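Local atomic coordinates of peptidyl tryptophan dihydroxylase (Pseudomonas putida, PDB entry 7CTQ), a protein that probably uses its bound FAD to dihydroxylate a tryptophan of a peptide substrate, a step essential for building the tryptophylquinone cofactor of quinohemoprotein amine dehydrogenase. Residues R322-Y325 against G326-Q329. Residues are numbered along the deposited sequence; the frame is centred on the assembly and turned at random.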
ATOM      1  N   ARG A 322      11.077  -2.855   8.044  1.00 35.57           N
ATOM      2  CA  ARG A 322      12.431  -3.001   8.569  1.00 32.92           C
ATOM      3  C   ARG A 322      12.417  -3.431  10.031  1.00 36.75           C
ATOM      4  O   ARG A 322      13.184  -4.312  10.441  1.00 38.01           O
ATOM      5  CB  ARG A 322      13.184  -1.678   8.417  1.00 31.10           C
ATOM      6  CG  ARG A 322      14.485  -1.611   9.211  1.00 37.11           C
ATOM      7  CD  ARG A 322      14.870  -0.171   9.508  1.00 35.31           C
ATOM      8  NE  ARG A 322      13.977   0.410  10.501  1.00 35.07           N
ATOM      9  CZ  ARG A 322      13.811   1.717  10.682  1.00 37.35           C
ATOM     10  NH1 ARG A 322      14.489   2.586   9.939  1.00 35.64           N
ATOM     11  NH2 ARG A 322      12.968   2.154  11.609  1.00 35.38           N
ATOM     12  N   ASP A 323      11.561  -2.798  10.840  1.00 39.17           N
ATOM     13  CA  ASP A 323      11.489  -3.126  12.260  1.00 37.37           C
ATOM     14  C   ASP A 323      11.018  -4.558  12.478  1.00 31.86           C
ATOM     15  O   ASP A 323      11.447  -5.208  13.438  1.00 34.57           O
ATOM     16  CB  ASP A 323      10.561  -2.145  12.973  1.00 35.82           C
ATOM     17  CG  ASP A 323      11.153  -0.746  13.073  1.00 36.93           C
ATOM     18  OD1 ASP A 323      12.309  -0.566  12.652  1.00 42.13           O
ATOM     19  OD2 ASP A 323      10.456   0.180  13.549  1.00 46.84           O
ATOM     20  N   PHE A 324      10.135  -5.069  11.613  1.00 35.30           N
ATOM     21  CA  PHE A 324       9.806  -6.491  11.676  1.00 36.73           C
ATOM     22  C   PHE A 324      11.040  -7.338  11.402  1.00 37.57           C
ATOM     23  O   PHE A 324      11.349  -8.261  12.161  1.00 39.36           O
ATOM     24  CB  PHE A 324       8.686  -6.835  10.692  1.00 36.41           C
ATOM     25  CG  PHE A 324       7.331  -6.391  11.140  1.00 45.00           C
ATOM     26  CD1 PHE A 324       6.879  -6.677  12.414  1.00 57.33           C
ATOM     27  CD2 PHE A 324       6.515  -5.654  10.297  1.00 48.98           C
ATOM     28  CE1 PHE A 324       5.628  -6.244  12.830  1.00 56.19           C
ATOM     29  CE2 PHE A 324       5.272  -5.223  10.706  1.00 43.85           C
ATOM     30  CZ  PHE A 324       4.823  -5.526  11.967  1.00 40.83           C
ATOM     31  N   TYR A 325      11.773  -7.030  10.325  1.00 37.90           N
ATOM     32  CA  TYR A 325      13.020  -7.746  10.059  1.00 34.49           C
ATOM     33  C   TYR A 325      13.965  -7.656  11.250  1.00 42.61           C
ATOM     34  O   TYR A 325      14.662  -8.625  11.582  1.00 40.14           O
ATOM     35  CB  TYR A 325      13.697  -7.193   8.797  1.00 35.33           C
ATOM     36  CG  TYR A 325      13.131  -7.720   7.488  1.00 37.47           C
ATOM     37  CD1 TYR A 325      13.257  -9.071   7.132  1.00 39.74           C
ATOM     38  CD2 TYR A 325      12.481  -6.872   6.594  1.00 34.46           C
ATOM     39  CE1 TYR A 325      12.747  -9.556   5.910  1.00 30.91           C
ATOM     40  CE2 TYR A 325      11.969  -7.357   5.374  1.00 34.12           C
ATOM     41  CZ  TYR A 325      12.102  -8.697   5.047  1.00 40.14           C
ATOM     42  OH  TYR A 325      11.590  -9.172   3.851  1.00 34.24           O
ATOM     43  N   GLY A 326      13.995  -6.500  11.915  1.00 40.35           N
ATOM     44  CA  GLY A 326      14.907  -6.317  13.027  1.00 38.26           C
ATOM     45  C   GLY A 326      14.535  -7.109  14.263  1.00 41.74           C
ATOM     46  O   GLY A 326      15.400  -7.351  15.116  1.00 46.23           O
ATOM     47  N   GLN A 327      13.264  -7.493  14.401  1.00 35.54           N
ATOM     48  CA  GLN A 327      12.881  -8.337  15.532  1.00 46.63           C
ATOM     49  C   GLN A 327      13.557  -9.706  15.488  1.00 52.03           C
ATOM     50  O   GLN A 327      13.712 -10.344  16.536  1.00 51.72           O
ATOM     51  CB  GLN A 327      11.360  -8.493  15.583  1.00 44.77           C
ATOM     52  CG  GLN A 327      10.670  -7.279  16.188  1.00 49.89           C
ATOM     53  CD  GLN A 327       9.192  -7.488  16.445  1.00 62.55           C
ATOM     54  OE1 GLN A 327       8.372  -7.432  15.526  1.00 56.12           O
ATOM     55  NE2 GLN A 327       8.840  -7.718  17.709  1.00 77.17           N
ATOM     56  N   GLU A 328      13.973 -10.163  14.310  1.00 45.22           N
ATOM     57  CA  GLU A 328      14.707 -11.423  14.179  1.00 44.63           C
ATOM     58  C   GLU A 328      16.169 -11.162  14.526  1.00 48.77           C
ATOM     59  O   GLU A 328      16.938 -10.656  13.705  1.00 49.46           O
ATOM     60  CB  GLU A 328      14.544 -11.990  12.773  1.00 41.88           C
ATOM     61  CG  GLU A 328      15.418 -13.185  12.481  1.00 43.34           C
ATOM     62  CD  GLU A 328      15.194 -14.334  13.454  1.00 46.01           C
ATOM     63  OE1 GLU A 328      15.993 -14.489  14.398  1.00 41.09           O
ATOM     64  OE2 GLU A 328      14.208 -15.074  13.269  1.00 44.88           O
ATOM     65  N   GLN A 329      16.555 -11.512  15.755  1.00 47.19           N
ATOM     66  CA  GLN A 329      17.874 -11.203  16.287  1.00 47.73           C
ATOM     67  C   GLN A 329      18.829 -12.387  16.268  1.00 49.56           C
ATOM     68  O   GLN A 329      19.988 -12.232  16.664  1.00 51.32           O
ATOM     69  CB  GLN A 329      17.747 -10.672  17.715  1.00 55.60           C
ATOM     70  CG  GLN A 329      16.603  -9.686  17.891  1.00 51.80           C
ATOM     71  CD  GLN A 329      16.531  -9.124  19.293  1.00 68.90           C
ATOM     72  OE1 GLN A 329      17.456  -8.453  19.750  1.00 69.30           O
ATOM     73  NE2 GLN A 329      15.424  -9.391  19.987  1.00 70.96           N
TER
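F324 and Q327 run side by side at the C-terminal end of the long helix 299-327 of this FAD-dependent monooxygenase, where the alpha-helical bonding pattern gives way to a tighter one. G326, which takes part through its backbone, still makes the regular i to i-4 bond from its N to R322 O, 2.8 Å long. One residue on, Q327 N is shared weakly between D323 O and F324 O, and E328 N then bonds to Y325 O in the i to i-3 manner, standing well above the carbonyl plane. The psi of 100° at E328 is not helical, and the chain turns off here.

The tightly packed side belongs to Y325 and E328. The phenol suits its place because its hydroxyl, buried with the ring, bonds to D268 and W183; the side chain also touches L270 and lies about 10 Å from the FAD. The carboxylate of buried E328 is met by neutral donors, OE2 by S178 OG and the backbone N of N77, OE1 by the backbone N of G330. CG of E328 stands anti to the backbone N (chi1 172°) and a bend at chi2 follows, carrying the carboxylate away from 322-325.

The looser side carries D323, F324 and Q327. Q327, exposed to solvent, is long enough to lay its amide beside the flat ring of F324, the planes 33° apart, with OE1 near the ring plane 3.5 Å from F324 CD1. Upstream, buried R322 suits its place by having nitrogens for several partners: NH1 bonds to D345 O and Q347 O, while NE and NH2 hold D323 side-on, both reaching the syn side of OD1 from one face of the carboxylate, with NE to OD1 at 2.9 Å.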